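Local coordinates for microcin B17-processing protein McbB (Escherichia coli str. K-12 substr. MG1655, PDB 6GRH) that is needed to process the inactive microcin B17 precursor McbA into the active peptide, and is found here assembled with McbC and McbD, at residues B[210-215]-B[286-291]; B[149-154]-B[224-229]; B[13-18]-B[48-53]. All blocks are in the same frame, centred on the assembly; numbering follows the deposited sequence. Where two conformers were deposited one is given.

Interaction 1: residues B[210-215]-B[286-291]. With ZN (zinc ion), chain F; EDO (1,2-ethanediol), chain I.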
loop_
_atom_site.group_PDB
_atom_site.type_symbol
_atom_site.label_atom_id
_atom_site.label_comp_id
_atom_site.label_asym_id
_atom_site.label_seq_id
_atom_site.Cartn_x
_atom_site.Cartn_y
_atom_site.Cartn_z
ATOM N N ARG B 210 -0.559 -6.046 6.908
ATOM C CA ARG B 210 0.145 -6.584 5.748
ATOM C C ARG B 210 0.862 -7.897 6.100
ATOM O O ARG B 210 0.779 -8.863 5.351
ATOM C CB ARG B 210 1.134 -5.552 5.178
ATOM C CG ARG B 210 2.086 -6.083 4.121
ATOM C CD ARG B 210 1.350 -6.595 2.922
ATOM N NE ARG B 210 2.308 -7.141 1.965
ATOM C CZ ARG B 210 2.635 -8.418 1.841
ATOM N NH1 ARG B 210 2.093 -9.362 2.617
ATOM N NH2 ARG B 210 3.545 -8.754 0.924
ATOM N N ASN B 211 1.597 -7.894 7.203
ATOM C CA ASN B 211 2.289 -9.094 7.687
ATOM C C ASN B 211 1.352 -10.282 8.000
ATOM O O ASN B 211 0.480 -10.185 8.853
ATOM C CB ASN B 211 3.112 -8.767 8.938
ATOM C CG ASN B 211 3.710 -9.999 9.571
ATOM O OD1 ASN B 211 4.203 -10.897 8.877
ATOM N ND2 ASN B 211 3.659 -10.061 10.900
ATOM N N GLU B 212 1.603 -11.401 7.318
ATOM C CA GLU B 212 0.833 -12.654 7.444
ATOM C C GLU B 212 1.275 -13.581 8.618
ATOM O O GLU B 212 0.535 -14.503 8.983
ATOM C CB GLU B 212 0.867 -13.428 6.094
ATOM C CG GLU B 212 2.035 -14.397 5.801
ATOM C CD GLU B 212 3.380 -13.740 5.430
ATOM O OE1 GLU B 212 3.483 -12.489 5.409
ATOM O OE2 GLU B 212 4.357 -14.478 5.151
ATOM N N MET B 213 2.463 -13.362 9.188
ATOM C CA MET B 213 3.034 -14.315 10.157
ATOM C C MET B 213 2.585 -14.080 11.604
ATOM O O MET B 213 2.575 -12.971 12.099
ATOM C CB MET B 213 4.566 -14.353 10.057
ATOM C CG MET B 213 5.081 -14.998 8.773
ATOM S SD MET B 213 4.773 -16.783 8.673
ATOM C CE MET B 213 5.213 -17.126 6.970
ATOM N N SER B 214 2.227 -15.177 12.260
ATOM C CA SER B 214 1.856 -15.247 13.661
ATOM C C SER B 214 1.977 -16.740 14.035
ATOM O O SER B 214 2.117 -17.583 13.133
ATOM C CB SER B 214 0.413 -14.850 13.825
ATOM O OG SER B 214 -0.388 -15.806 13.151
ATOM N N TRP B 215 1.860 -17.064 15.317
ATOM C CA TRP B 215 1.932 -18.479 15.709
ATOM C C TRP B 215 0.851 -19.349 15.051
ATOM O O TRP B 215 1.124 -20.489 14.724
ATOM C CB TRP B 215 2.064 -18.685 17.214
ATOM C CG TRP B 215 3.524 -18.615 17.555
ATOM C CD1 TRP B 215 4.218 -17.545 18.032
ATOM C CD2 TRP B 215 4.483 -19.653 17.324
ATOM N NE1 TRP B 215 5.548 -17.870 18.166
ATOM C CE2 TRP B 215 5.738 -19.158 17.724
ATOM C CE3 TRP B 215 4.389 -20.962 16.841
ATOM C CZ2 TRP B 215 6.909 -19.926 17.648
ATOM C CZ3 TRP B 215 5.559 -21.737 16.759
ATOM C CH2 TRP B 215 6.805 -21.204 17.158
ATOM N N HIS B 286 8.613 -11.776 -3.663
ATOM C CA HIS B 286 8.900 -13.177 -3.294
ATOM C C HIS B 286 8.405 -13.417 -1.870
ATOM O O HIS B 286 8.595 -12.577 -0.991
ATOM C CB HIS B 286 10.396 -13.459 -3.349
ATOM C CG HIS B 286 10.961 -13.462 -4.727
ATOM N ND1 HIS B 286 11.440 -12.325 -5.339
ATOM C CD2 HIS B 286 11.135 -14.472 -5.612
ATOM C CE1 HIS B 286 11.876 -12.637 -6.550
ATOM N NE2 HIS B 286 11.712 -13.935 -6.735
ATOM N N TRP B 287 7.702 -14.517 -1.662
ATOM C CA TRP B 287 7.216 -14.833 -0.336
ATOM C C TRP B 287 8.407 -15.341 0.490
ATOM O O TRP B 287 9.216 -16.154 0.015
ATOM C CB TRP B 287 6.113 -15.857 -0.413
ATOM C CG TRP B 287 5.577 -16.293 0.889
ATOM C CD1 TRP B 287 5.266 -15.517 1.956
ATOM C CD2 TRP B 287 5.213 -17.626 1.235
ATOM N NE1 TRP B 287 4.728 -16.282 2.949
ATOM C CE2 TRP B 287 4.678 -17.585 2.526
ATOM C CE3 TRP B 287 5.272 -18.852 0.557
ATOM C CZ2 TRP B 287 4.210 -18.730 3.178
ATOM C CZ3 TRP B 287 4.812 -19.998 1.204
ATOM C CH2 TRP B 287 4.283 -19.923 2.503
ATOM N N GLN B 288 8.543 -14.806 1.694
ATOM C CA GLN B 288 9.665 -15.151 2.561
ATOM C C GLN B 288 9.859 -16.657 2.788
ATOM O O GLN B 288 11.010 -17.097 2.943
ATOM C CB GLN B 288 9.558 -14.432 3.919
ATOM C CG GLN B 288 8.301 -14.752 4.717
ATOM C CD GLN B 288 8.114 -13.804 5.875
ATOM O OE1 GLN B 288 9.090 -13.274 6.435
ATOM N NE2 GLN B 288 6.861 -13.547 6.227
ATOM N N ALA B 289 8.751 -17.416 2.865
ATOM C CA ALA B 289 8.827 -18.850 3.088
ATOM C C ALA B 289 8.873 -19.704 1.827
ATOM O O ALA B 289 8.845 -20.925 1.947
ATOM C CB ALA B 289 7.693 -19.332 3.964
ATOM N N CYS B 290 8.946 -19.090 0.652
ATOM C CA CYS B 290 8.988 -19.834 -0.605
ATOM C C CYS B 290 10.412 -20.195 -0.972
ATOM O O CYS B 290 11.307 -19.405 -0.794
ATOM C CB CYS B 290 8.401 -19.011 -1.742
ATOM S SG CYS B 290 8.060 -20.011 -3.207
ATOM N N SER B 291 10.600 -21.354 -1.568
ATOM C CA SER B 291 11.933 -21.784 -2.012
ATOM C C SER B 291 12.196 -21.599 -3.523
ATOM O O SER B 291 13.237 -22.062 -4.004
ATOM C CB SER B 291 12.074 -23.253 -1.662
ATOM O OG SER B 291 10.983 -23.924 -2.288
HETATM ZN ZN ZN F . 7.855 -18.530 -4.962
HETATM C C1 EDO I . 4.029 -12.551 0.989
HETATM O O1 EDO I . 3.780 -11.386 0.213
HETATM C C2 EDO I . 2.754 -12.998 1.699
HETATM O O2 EDO I . 2.467 -12.125 2.792
HETATM O O HOH W 1 6.719 -11.947 8.730
#
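The zinc-binding loop that carries Cys290 meets loop 210-215 where Trp287 and Gln288 both donate to the carboxylate of Glu212. One oxygen takes both bonds: Glu212 OE2 accepts from Trp287 NE1 at 2.9 Å (N-H...O angle 148°) and from Gln288 NE2 at 2.9 Å (163°). The donors come in above opposite faces of the carboxylate plane, yet OE2 lies close to the plane of the indole and of the amide; the bond from Gln288 is the straighter, that from Trp287 more bent. A neutral indole N-H and a neutral amide suit a carboxylate that is probably ionised. Glu212 folds at chi2 (-75°), which turns CD toward the zinc loop. Its OE1 receives a weak bond from a 1,2-ethanediol, probably from the crystallisation liquor; Arg210 NH2 holds the O1 of this diol at 2.7 Å and Arg210 NH1 its O2 at 2.8 Å.

Beside this polar grip, the flexible thioether of Met213 crosses Trp287 at about a right angle, with Met213 CE 4.2 Å from Trp287 CZ2, while Ala289 CB sits over one face of the same indole, toward its rim. Asn211 suits its place because Asn211 OD1 accepts from Met213 N at 3.0 Å, an Asx turn that shapes the loop; a water links this oxygen to Gln288 NE2. Neighbouring proteins take other polar groups: Gln288 OE1 accepts from Ile2 N of McbD, and Arg210 NE forms a salt bridge with Asp25 of McbC. A type I turn from Trp287 to Cys290 then delivers Cys290 SG to the zinc ion at 2.3 Å, where Cys192, Cys195 and Cys292 complete a Cys4 zinc site, probably structural, built from a CxxC pair and a CxC pair.

Interaction 2: residues B[149-154]-B[224-229]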
loop_
_atom_site.group_PDB
_atom_site.type_symbol
_atom_site.label_atom_id
_atom_site.label_comp_id
_atom_site.label_asym_id
_atom_site.label_seq_id
_atom_site.Cartn_x
_atom_site.Cartn_y
_atom_site.Cartn_z
ATOM N N HIS B 149 -5.827 -27.159 -7.192
ATOM C CA HIS B 149 -5.155 -27.837 -6.088
ATOM C C HIS B 149 -3.687 -27.495 -6.255
ATOM O O HIS B 149 -3.170 -27.582 -7.381
ATOM C CB HIS B 149 -5.363 -29.360 -6.095
ATOM C CG HIS B 149 -5.031 -30.001 -4.780
ATOM N ND1 HIS B 149 -3.747 -30.051 -4.284
ATOM C CD2 HIS B 149 -5.819 -30.566 -3.834
ATOM C CE1 HIS B 149 -3.754 -30.624 -3.093
ATOM N NE2 HIS B 149 -5.002 -30.946 -2.796
ATOM N N SER B 150 -3.024 -27.123 -5.155
ATOM C CA SER B 150 -1.603 -26.766 -5.167
ATOM C C SER B 150 -0.676 -27.865 -5.671
ATOM O O SER B 150 0.338 -27.552 -6.272
ATOM C CB SER B 150 -1.130 -26.303 -3.776
ATOM O OG SER B 150 -1.322 -27.300 -2.797
ATOM N N ASP B 151 -1.006 -29.129 -5.402
ATOM C CA ASP B 151 -0.267 -30.277 -5.943
ATOM C C ASP B 151 -0.137 -30.289 -7.470
ATOM O O ASP B 151 0.854 -30.779 -7.987
ATOM C CB ASP B 151 -0.899 -31.615 -5.508
ATOM C CG ASP B 151 -0.540 -32.016 -4.085
ATOM O OD1 ASP B 151 0.293 -31.349 -3.430
ATOM O OD2 ASP B 151 -1.089 -33.032 -3.618
ATOM N N ILE B 152 -1.137 -29.766 -8.182
ATOM C CA ILE B 152 -1.082 -29.708 -9.651
ATOM C C ILE B 152 0.018 -28.746 -10.086
ATOM O O ILE B 152 0.817 -29.055 -10.948
ATOM C CB ILE B 152 -2.414 -29.264 -10.246
ATOM C CG1 ILE B 152 -3.498 -30.312 -9.918
ATOM C CG2 ILE B 152 -2.265 -29.044 -11.738
ATOM C CD1 ILE B 152 -4.908 -29.853 -10.207
ATOM N N VAL B 153 0.072 -27.577 -9.452
ATOM C CA VAL B 153 1.114 -26.605 -9.747
ATOM C C VAL B 153 2.476 -27.192 -9.412
ATOM O O VAL B 153 3.425 -27.034 -10.179
ATOM C CB VAL B 153 0.892 -25.265 -9.005
ATOM C CG1 VAL B 153 2.002 -24.268 -9.340
ATOM C CG2 VAL B 153 -0.457 -24.676 -9.372
ATOM N N LYS B 154 2.570 -27.883 -8.283
ATOM C CA LYS B 154 3.828 -28.469 -7.856
ATOM C C LYS B 154 4.338 -29.536 -8.839
ATOM O O LYS B 154 5.526 -29.571 -9.139
ATOM C CB LYS B 154 3.651 -29.053 -6.456
ATOM C CG LYS B 154 4.865 -29.697 -5.833
ATOM C CD LYS B 154 4.507 -30.067 -4.387
ATOM C CE LYS B 154 5.590 -30.878 -3.718
ATOM N NZ LYS B 154 6.609 -29.945 -3.155
ATOM N N LYS B 224 1.929 -30.737 5.818
ATOM C CA LYS B 224 2.256 -30.789 4.402
ATOM C C LYS B 224 1.583 -29.586 3.730
ATOM O O LYS B 224 0.387 -29.371 3.920
ATOM C CB LYS B 224 1.798 -32.111 3.754
ATOM C CG LYS B 224 2.126 -32.202 2.257
ATOM C CD LYS B 224 1.956 -33.621 1.697
ATOM N N TYR B 225 2.372 -28.808 2.994
ATOM C CA TYR B 225 1.877 -27.630 2.295
ATOM C C TYR B 225 0.969 -28.091 1.194
ATOM O O TYR B 225 1.434 -28.651 0.193
ATOM C CB TYR B 225 3.018 -26.770 1.707
ATOM C CG TYR B 225 2.535 -25.443 1.133
ATOM C CD1 TYR B 225 2.066 -25.357 -0.165
ATOM C CD2 TYR B 225 2.541 -24.273 1.904
ATOM C CE1 TYR B 225 1.617 -24.151 -0.696
ATOM C CE2 TYR B 225 2.094 -23.055 1.381
ATOM C CZ TYR B 225 1.645 -23.000 0.069
ATOM O OH TYR B 225 1.179 -21.812 -0.480
ATOM N N GLN B 226 -0.330 -27.910 1.391
ATOM C CA GLN B 226 -1.277 -28.200 0.327
ATOM C C GLN B 226 -2.573 -27.457 0.554
ATOM O O GLN B 226 -2.957 -27.199 1.712
ATOM C CB GLN B 226 -1.510 -29.711 0.157
ATOM C CG GLN B 226 -2.624 -30.349 0.987
ATOM C CD GLN B 226 -2.489 -31.865 1.045
ATOM O OE1 GLN B 226 -2.325 -32.444 2.126
ATOM N NE2 GLN B 226 -2.525 -32.512 -0.121
ATOM N N MET B 227 -3.243 -27.109 -0.545
ATOM C CA MET B 227 -4.526 -26.439 -0.439
ATOM C C MET B 227 -5.352 -26.396 -1.706
ATOM O O MET B 227 -4.846 -26.523 -2.824
ATOM C CB MET B 227 -4.304 -25.013 0.009
ATOM C CG MET B 227 -3.185 -24.341 -0.750
ATOM S SD MET B 227 -3.496 -22.605 -0.604
ATOM C CE MET B 227 -2.096 -21.985 -1.537
ATOM N N THR B 228 -6.638 -26.184 -1.468
ATOM C CA THR B 228 -7.612 -25.842 -2.474
ATOM C C THR B 228 -8.037 -24.405 -2.171
ATOM O O THR B 228 -7.621 -23.839 -1.151
ATOM C CB THR B 228 -8.814 -26.786 -2.372
ATOM O OG1 THR B 228 -9.371 -26.674 -1.064
ATOM C CG2 THR B 228 -8.379 -28.243 -2.615
ATOM N N LEU B 229 -8.863 -23.821 -3.033
ATOM C CA LEU B 229 -9.258 -22.417 -2.886
ATOM C C LEU B 229 -10.758 -22.263 -3.053
ATOM O O LEU B 229 -11.300 -22.760 -4.035
ATOM C CB LEU B 229 -8.578 -21.559 -3.946
ATOM C CG LEU B 229 -7.059 -21.489 -3.943
ATOM C CD1 LEU B 229 -6.558 -20.744 -5.177
ATOM C CD2 LEU B 229 -6.528 -20.857 -2.660
HETATM O O HOH W 2 0.725 -28.874 -2.489
#
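His149 meets three consecutive residues, Gln226 to Thr228, with different parts of its imidazole. From CB the side chain goes to a CG anti to the backbone N (chi1 -163°), which carries the ring alongside residues 226-228. Past CG the ring has Met227 O over one face, toward the rim. CD2 meets the methyl Thr228 CG2 at 3.7 Å; across the ring from CD2, CE1 has Gln226 NE2 at its edge, 3.7 Å away, the amide standing nearly perpendicular to the imidazole, and the same amide nitrogen is the neighbour of ring NE2 at the tip. ND1 turns back to its own chain: His149 ND1 accepts from Asp151 N at 3.1 Å, exactly in the ring plane, consistent with a ring that is unprotonated at this nitrogen.

The backbones meet beside it. Ser150 N donates to Met227 O at 3.0 Å, and Met227 N donates to Ser150 OG at 3.0 Å. Serine suits this position because its short hydroxyl can accept that N-H and also donate to a water, 2.6 Å from Ser150 OG, which in turn bonds to Asp151 OD1 and Tyr225 O. Met227 points its CB away from this contact and packs on Ile197 and Leu201 of helix 193-204. This is a side-chain N-cap: His149 ND1 takes Asp151 N at the start of helix 150-160, while Met227 O, from a loop distant in sequence, takes Ser150 N.

Interaction 3: residues B[13-18]-B[48-53]; sequences INILPF and ESLRSK
The Phe18 ring receives the aliphatic part of Arg51 over one face, while Ile15 CG2, Leu16 O and the backbone carbon of Leu50 lie at its edges. Arg51 CD stands 4.1 Å from the Phe18 ring centroid and only 13° off the normal, a CH-pi contact. The Arg51 chain is bent at chi2 (54°), which brings CD over the ring; the two side chains slide past each other in opposite directions. Beyond CD, the guanidinium is steeply inclined to the phenyl plane and turns its edge to the backbone: Arg51 NE donates a weak, bent bond to Phe18 O, 3.0 Å away. Its strongest polar partner lies one residue further on, where Arg51 NH2 forms a salt bridge with Glu19. Arginine fits here because its methylenes can cover an aromatic ring while its charged end reaches the strand.

The tip of the ring rests on the helix, Phe18 CZ lying 3.6 Å from Arg51 N and 4.1 Å from Leu50 CB. Alongside, branched Ile15 points its CB at the helix and places CD1 3.8 Å from Leu50 CD2 and 4.0 Å from Lys53 CB. Leu50 also packs on Ile57 and on Leu65 of helix 59-68, so the apolar contact runs on into the domain. The last turn of helix 41-52 is thus packed against strand 13-23, in an N-terminal domain whose antiparallel strands and three helices are consistent with the winged-helix-like RiPP recognition element, which binds leader peptides in related systems.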
loop_
_atom_site.group_PDB
_atom_site.type_symbol
_atom_site.label_atom_id
_atom_site.label_comp_id
_atom_site.label_asym_id
_atom_site.label_seq_id
_atom_site.Cartn_x
_atom_site.Cartn_y
_atom_site.Cartn_z
ATOM N N ILE B 13 5.570 -9.638 -40.783
ATOM C CA ILE B 13 4.460 -8.727 -41.052
ATOM C C ILE B 13 3.230 -9.195 -40.296
ATOM O O ILE B 13 2.762 -10.293 -40.512
ATOM C CB ILE B 13 4.136 -8.637 -42.558
ATOM C CG1 ILE B 13 5.381 -8.270 -43.364
ATOM C CG2 ILE B 13 3.022 -7.620 -42.813
ATOM C CD1 ILE B 13 5.849 -6.841 -43.180
ATOM N N ASN B 14 2.721 -8.340 -39.417
ATOM C CA ASN B 14 1.525 -8.612 -38.594
ATOM C C ASN B 14 0.359 -7.865 -39.193
ATOM O O ASN B 14 0.499 -6.692 -39.502
ATOM C CB ASN B 14 1.731 -8.131 -37.151
ATOM C CG ASN B 14 3.030 -8.627 -36.565
ATOM O OD1 ASN B 14 3.954 -7.848 -36.285
ATOM N ND2 ASN B 14 3.154 -9.920 -36.474
ATOM N N ILE B 15 -0.768 -8.549 -39.384
ATOM C CA ILE B 15 -2.015 -7.912 -39.839
ATOM C C ILE B 15 -2.801 -7.473 -38.601
ATOM O O ILE B 15 -3.074 -8.278 -37.709
ATOM C CB ILE B 15 -2.845 -8.843 -40.755
ATOM C CG1 ILE B 15 -2.007 -9.265 -41.961
ATOM C CG2 ILE B 15 -4.110 -8.175 -41.256
ATOM C CD1 ILE B 15 -2.644 -10.351 -42.798
ATOM N N LEU B 16 -3.143 -6.191 -38.553
ATOM C CA LEU B 16 -3.755 -5.580 -37.372
ATOM C C LEU B 16 -5.264 -5.589 -37.537
ATOM O O LEU B 16 -5.755 -5.918 -38.595
ATOM C CB LEU B 16 -3.218 -4.159 -37.161
ATOM C CG LEU B 16 -1.700 -4.055 -37.055
ATOM C CD1 LEU B 16 -1.189 -2.622 -37.168
ATOM C CD2 LEU B 16 -1.225 -4.678 -35.744
ATOM N N PRO B 17 -6.019 -5.262 -36.479
ATOM C CA PRO B 17 -7.480 -5.250 -36.656
ATOM C C PRO B 17 -7.974 -4.149 -37.595
ATOM O O PRO B 17 -7.590 -2.989 -37.440
ATOM C CB PRO B 17 -8.011 -4.999 -35.231
ATOM C CG PRO B 17 -6.904 -5.476 -34.343
ATOM C CD PRO B 17 -5.656 -5.047 -35.074
ATOM N N PHE B 18 -8.824 -4.513 -38.546
ATOM C CA PHE B 18 -9.456 -3.533 -39.420
ATOM C C PHE B 18 -10.688 -4.110 -40.077
ATOM O O PHE B 18 -10.885 -5.327 -40.059
ATOM C CB PHE B 18 -8.469 -3.027 -40.476
ATOM C CG PHE B 18 -8.153 -4.029 -41.552
ATOM C CD1 PHE B 18 -7.212 -5.014 -41.342
ATOM C CD2 PHE B 18 -8.807 -3.985 -42.778
ATOM C CE1 PHE B 18 -6.907 -5.938 -42.339
ATOM C CE2 PHE B 18 -8.496 -4.892 -43.774
ATOM C CZ PHE B 18 -7.554 -5.875 -43.552
ATOM N N GLU B 48 -9.113 -6.561 -48.923
ATOM C CA GLU B 48 -10.013 -7.715 -48.777
ATOM C C GLU B 48 -9.275 -9.047 -48.539
ATOM O O GLU B 48 -9.677 -9.845 -47.680
ATOM C CB GLU B 48 -10.939 -7.820 -49.986
ATOM C CG GLU B 48 -11.983 -6.715 -49.950
ATOM C CD GLU B 48 -12.858 -6.650 -51.182
ATOM O OE1 GLU B 48 -12.398 -7.040 -52.290
ATOM O OE2 GLU B 48 -14.007 -6.168 -51.035
ATOM N N SER B 49 -8.198 -9.291 -49.287
ATOM C CA SER B 49 -7.404 -10.508 -49.092
ATOM C C SER B 49 -6.703 -10.517 -47.746
ATOM O O SER B 49 -6.706 -11.540 -47.066
ATOM C CB SER B 49 -6.346 -10.702 -50.169
ATOM O OG SER B 49 -5.353 -11.578 -49.643
ATOM N N LEU B 50 -6.116 -9.383 -47.357
ATOM C CA LEU B 50 -5.523 -9.270 -46.036
ATOM C C LEU B 50 -6.547 -9.502 -44.930
ATOM O O LEU B 50 -6.209 -10.106 -43.904
ATOM C CB LEU B 50 -4.835 -7.909 -45.817
ATOM C CG LEU B 50 -3.544 -7.669 -46.610
ATOM C CD1 LEU B 50 -2.993 -6.277 -46.358
ATOM C CD2 LEU B 50 -2.499 -8.711 -46.244
ATOM N N ARG B 51 -7.784 -9.048 -45.143
ATOM C CA ARG B 51 -8.811 -9.214 -44.112
ATOM C C ARG B 51 -9.214 -10.684 -43.890
ATOM O O ARG B 51 -9.548 -11.071 -42.766
ATOM C CB ARG B 51 -10.054 -8.374 -44.403
ATOM C CG ARG B 51 -11.107 -8.393 -43.289
ATOM C CD ARG B 51 -10.570 -8.000 -41.905
ATOM N NE ARG B 51 -11.615 -8.093 -40.907
ATOM C CZ ARG B 51 -12.077 -9.224 -40.361
ATOM N NH1 ARG B 51 -11.569 -10.410 -40.667
ATOM N NH2 ARG B 51 -13.073 -9.165 -39.483
ATOM N N SER B 52 -9.188 -11.486 -44.942
ATOM C CA SER B 52 -9.478 -12.897 -44.791
ATOM C C SER B 52 -8.313 -13.757 -44.246
ATOM O O SER B 52 -8.564 -14.872 -43.820
ATOM C CB SER B 52 -10.043 -13.489 -46.093
ATOM O OG SER B 52 -9.028 -13.603 -47.048
ATOM N N LYS B 53 -7.089 -13.219 -44.165
ATOM C CA LYS B 53 -5.955 -13.914 -43.504
ATOM C C LYS B 53 -5.833 -13.670 -41.999
ATOM O O LYS B 53 -6.298 -12.652 -41.477
ATOM C CB LYS B 53 -4.630 -13.512 -44.147
ATOM C CG LYS B 53 -4.242 -14.405 -45.301
ATOM C CD LYS B 53 -3.039 -13.881 -46.056
ATOM C CE LYS B 53 -3.051 -14.444 -47.466
ATOM N NZ LYS B 53 -3.704 -15.779 -47.473
#

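Overall arrangement
Interactions 1 and 2 are neighbours, their centres 17 Å apart, and they touch directly: Trp287 CH2 packs on Tyr225 CE2 at 4.0 Å. Their segments alternate along the chain, so the zinc region is interlaced rather than built from one continuous piece. Helix 193-204 contacts both; it supplies Cys195 to the metal and Glu198, which bonds to Tyr225 OH and touches Trp287. The Tyr225 side chain is about 9 Å from the zinc ion. Interaction 3 belongs to the N-terminal domain on the opposite side of the chain's centre, its centre 49 Å from that of interaction 1 and 43 Å from that of interaction 2.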